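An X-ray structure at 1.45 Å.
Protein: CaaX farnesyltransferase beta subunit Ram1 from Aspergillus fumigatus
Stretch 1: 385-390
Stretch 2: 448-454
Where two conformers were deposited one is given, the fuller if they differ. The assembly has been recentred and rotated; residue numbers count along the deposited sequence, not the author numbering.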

ATOM      1  N   GLY B 385     -19.582  13.466   2.112  1.00 12.88           N
ATOM      2  CA  GLY B 385     -20.544  12.861   3.008  1.00 14.61           C
ATOM      3  C   GLY B 385     -21.447  11.852   2.328  1.00 15.37           C
ATOM      4  O   GLY B 385     -21.434  11.677   1.086  1.00 16.09           O
ATOM      5  N   THR B 386     -22.259  11.212   3.155  1.00 16.27           N
ATOM      6  CA  THR B 386     -23.110  10.138   2.736  1.00 17.90           C
ATOM      7  C   THR B 386     -24.247  10.695   1.872  1.00 20.01           C
ATOM      8  O   THR B 386     -24.835  11.736   2.192  1.00 21.55           O
ATOM      9  CB  THR B 386     -23.612   9.409   4.017  1.00 18.30           C
ATOM     10  OG1 THR B 386     -22.502   8.670   4.569  1.00 20.33           O
ATOM     11  CG2 THR B 386     -24.680   8.439   3.695  1.00 18.79           C
ATOM     12  N   GLN B 387     -24.515  10.027   0.750  1.00 20.06           N
ATOM     13  CA  GLN B 387     -25.587  10.457  -0.164  1.00 23.64           C
ATOM     14  C   GLN B 387     -26.898   9.837   0.240  1.00 26.82           C
ATOM     15  O   GLN B 387     -27.020   8.639   0.350  1.00 25.49           O
ATOM     16  CB  GLN B 387     -25.222  10.125  -1.617  1.00 25.01           C
ATOM     17  CG  GLN B 387     -23.782  10.572  -1.974  1.00 27.62           C
ATOM     18  CD  GLN B 387     -23.644  12.075  -2.111  1.00 29.28           C
ATOM     19  OE1 GLN B 387     -24.283  12.662  -2.987  1.00 30.78           O
ATOM     20  NE2 GLN B 387     -22.800  12.719  -1.238  1.00 28.36           N
ATOM     21  N   PRO B 388     -27.915  10.660   0.483  1.00 30.61           N
ATOM     22  CA  PRO B 388     -29.169  10.009   0.889  1.00 32.43           C
ATOM     23  C   PRO B 388     -29.900   9.424  -0.340  1.00 33.98           C
ATOM     24  O   PRO B 388     -29.929  10.077  -1.395  1.00 34.94           O
ATOM     25  CB  PRO B 388     -29.963  11.162   1.505  1.00 33.31           C
ATOM     26  CG  PRO B 388     -29.467  12.392   0.736  1.00 33.64           C
ATOM     27  CD  PRO B 388     -27.974  12.135   0.538  1.00 32.33           C
ATOM     28  N   LEU B 389     -30.452   8.219  -0.234  1.00 34.51           N
ATOM     29  CA  LEU B 389     -31.255   7.731  -1.352  1.00 36.89           C
ATOM     30  C   LEU B 389     -32.509   8.600  -1.567  1.00 36.11           C
ATOM     31  O   LEU B 389     -32.878   8.859  -2.712  1.00 38.42           O
ATOM     32  CB  LEU B 389     -31.615   6.249  -1.203  1.00 39.02           C
ATOM     33  CG  LEU B 389     -30.477   5.246  -1.389  1.00 40.89           C
ATOM     34  CD1 LEU B 389     -31.080   3.889  -1.802  1.00 41.57           C
ATOM     35  CD2 LEU B 389     -29.457   5.730  -2.398  1.00 41.42           C
ATOM     36  N   ALA B 390     -33.127   9.086  -0.485  1.00 33.83           N
ATOM     37  CA  ALA B 390     -34.358   9.925  -0.589  1.00 31.61           C
ATOM     38  C   ALA B 390     -34.099  11.376  -0.978  1.00 32.25           C
ATOM     39  O   ALA B 390     -34.746  11.926  -1.903  1.00 34.38           O
ATOM     40  CB  ALA B 390     -35.172   9.886   0.753  1.00 30.80           C
TER
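Stretch 2, residues 448-454: HYCTDSS

How does the backbone of stretch 2 run against that of stretch 1? Residues 385-390 form neither helix nor strand; Gly385, with positive phi, is the first residue to leave a preceding helix, and Thr386, Gln387 and Pro388 follow in extended conformation before Leu389 turns to phi/psi of -64/-37. Stretch 2 enters as a strand at His448 and Tyr449, stays extended through Cys450 and Thr451, and bends at Asp452, where psi falls to 14°. The two paths are oblique: the line from the CA of Thr386 to that of Leu389 and the line from the CA of Tyr449 to that of Ser453 lie 57° apart. They come close at Gln387 and Thr451, whose CA atoms are 4.5 Å apart, and one step further along both chains Pro388 CA and Asp452 CA are already separated by 5.3 Å.

What holds the backbones together at this point? A single beta bridge pairs Gln387 with Thr451. Its firm half is the hydrogen bond from Gln387 N to Cys450 O, 2.8 Å long and nearly straight at 173°. The other half is weak: Asp452 N donates to Gln387 O at 3.4 Å with an angle of 136°, and the same Gln387 O also receives a CA-H...O contact from Thr451 CA at 3.1 Å. Water extends the link on the Gly385 side, where water 1 donates to Gly385 O and accepts from Cys450 N, both at 3.0 Å. A second water donates to Thr386 OG1 at 3.0 Å and to Thr451 O at 3.1 Å, so it joins a side chain of one stretch to the backbone of the other.

Which side chains pack around the bridge? Thr386 sits beside Cys450 and Thr451, with its CG2 only 3.1 Å from Thr451 C and its OG1 3.6 Å from Cys450 SG. The CB of Tyr449 points toward stretch 1, and its ring meets Gln387 obliquely, Tyr449 CD2 lying 3.9 Å from Gln387 CG. The Gln387 side chain folds back on its own stretch, where its NE2 donates to Gly385 O at 2.9 Å, while the aliphatic CG lies against the tyrosine.

How is the contact finished beyond Gln387? Asp452 reaches across with its carboxylate, although its CB points sideways: Asp452 OD1 accepts a 3.0 Å hydrogen bond from Leu389 N at 172°, and Asp452 OD2 lies 3.5 Å from Pro388 CA. The side chain thus takes up a backbone amide of stretch 1 past the single bridge. Leu389 adds apolar packing, its CD1 3.6 Å from Ser453 CB and its CD2 4.0 Å from Thr451 CG2. Within stretch 2, Ser453 N donates to Thr451 OG1 at 3.1 Å, tying the bend around Asp452. Altogether the two stretches bury 407 Å², counting both sides.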

ATOM      1  N   HIS B 448     -18.371   6.268  -7.427  1.00  5.93           N
ATOM      2  CA  HIS B 448     -18.523   5.361  -6.296  1.00  5.45           C
ATOM      3  C   HIS B 448     -18.790   6.275  -5.098  1.00  7.71           C
ATOM      4  O   HIS B 448     -18.033   7.209  -4.837  1.00  7.85           O
ATOM      5  CB  HIS B 448     -17.165   4.629  -6.041  1.00  5.98           C
ATOM      6  CG  HIS B 448     -16.916   3.522  -7.025  1.00  6.22           C
ATOM      7  ND1 HIS B 448     -17.737   2.409  -7.147  1.00  8.15           N
ATOM      8  CD2 HIS B 448     -15.895   3.339  -7.921  1.00  7.89           C
ATOM      9  CE1 HIS B 448     -17.239   1.605  -8.088  1.00  9.08           C
ATOM     10  NE2 HIS B 448     -16.117   2.141  -8.567  1.00  8.29           N
ATOM     11  N   TYR B 449     -19.833   5.993  -4.339  1.00  8.16           N
ATOM     12  CA  TYR B 449     -20.200   6.864  -3.203  1.00  8.88           C
ATOM     13  C   TYR B 449     -20.913   6.061  -2.145  1.00  9.01           C
ATOM     14  O   TYR B 449     -21.387   4.948  -2.424  1.00  8.50           O
ATOM     15  CB  TYR B 449     -21.124   8.000  -3.705  1.00  9.67           C
ATOM     16  CG  TYR B 449     -22.297   7.509  -4.494  1.00 10.16           C
ATOM     17  CD1 TYR B 449     -22.226   7.338  -5.873  1.00  9.71           C
ATOM     18  CD2 TYR B 449     -23.499   7.225  -3.861  1.00 12.34           C
ATOM     19  CE1 TYR B 449     -23.324   6.843  -6.592  1.00 11.44           C
ATOM     20  CE2 TYR B 449     -24.604   6.764  -4.594  1.00 13.40           C
ATOM     21  CZ  TYR B 449     -24.496   6.560  -5.930  1.00 13.30           C
ATOM     22  OH  TYR B 449     -25.616   6.117  -6.607  1.00 15.20           O
ATOM     23  N   CYS B 450     -20.932   6.555  -0.902  0.66  8.98           N
ATOM     24  CA  CYS B 450     -21.598   5.809   0.176  0.66  9.61           C
ATOM     25  C   CYS B 450     -22.973   6.474   0.436  0.66 11.54           C
ATOM     26  O   CYS B 450     -23.203   7.648   0.123  0.66 12.44           O
ATOM     27  CB  CYS B 450     -20.685   5.698   1.430  0.66 11.93           C
ATOM     28  SG  CYS B 450     -20.289   7.294   2.151  0.66 14.14           S
ATOM     29  N   THR B 451     -23.903   5.699   0.957  1.00 12.61           N
ATOM     30  CA  THR B 451     -25.301   6.107   1.061  1.00 13.75           C
ATOM     31  C   THR B 451     -25.833   5.793   2.455  1.00 15.43           C
ATOM     32  O   THR B 451     -25.120   5.242   3.290  1.00 15.27           O
ATOM     33  CB  THR B 451     -26.165   5.368   0.013  1.00 13.65           C
ATOM     34  OG1 THR B 451     -26.311   3.990   0.416  1.00 13.44           O
ATOM     35  CG2 THR B 451     -25.590   5.476  -1.406  1.00 14.86           C
ATOM     36  N   ASP B 452     -27.083   6.173   2.695  1.00 15.88           N
ATOM     37  CA  ASP B 452     -27.761   5.857   3.949  1.00 19.15           C
ATOM     38  C   ASP B 452     -28.532   4.545   3.857  1.00 20.42           C
ATOM     39  O   ASP B 452     -29.382   4.256   4.723  1.00 23.17           O
ATOM     40  CB  ASP B 452     -28.705   7.012   4.356  1.00 21.62           C
ATOM     41  CG  ASP B 452     -29.804   7.312   3.301  1.00 25.09           C
ATOM     42  OD1 ASP B 452     -29.803   6.682   2.231  1.00 25.87           O
ATOM     43  OD2 ASP B 452     -30.673   8.211   3.536  1.00 27.95           O
ATOM     44  N   SER B 453     -28.254   3.770   2.808  1.00 18.19           N
ATOM     45  CA  SER B 453     -28.911   2.489   2.584  1.00 19.01           C
ATOM     46  C   SER B 453     -27.938   1.338   2.551  1.00 18.66           C
ATOM     47  O   SER B 453     -27.173   1.208   1.609  1.00 20.11           O
ATOM     48  CB  SER B 453     -29.682   2.554   1.260  1.00 22.38           C
ATOM     49  OG  SER B 453     -30.472   1.385   1.121  1.00 26.62           O
ATOM     50  N   SER B 454     -27.943   0.524   3.597  1.00 16.49           N
ATOM     51  CA  SER B 454     -26.963  -0.542   3.694  1.00 16.47           C
ATOM     52  C   SER B 454     -27.528  -1.898   3.460  1.00 19.38           C
ATOM     53  O   SER B 454     -28.664  -2.135   3.830  1.00 20.17           O
ATOM     54  CB  SER B 454     -26.254  -0.474   5.061  1.00 17.48           C
ATOM     55  OG  SER B 454     -25.279  -1.512   5.184  1.00 18.14           O
TER
HETATM   56  O   HOH W   1     -20.315   9.475  -0.668  1.00 12.15           O
HETATM   57  O   HOH W   2     -22.410   5.697   4.616  1.00 13.60           O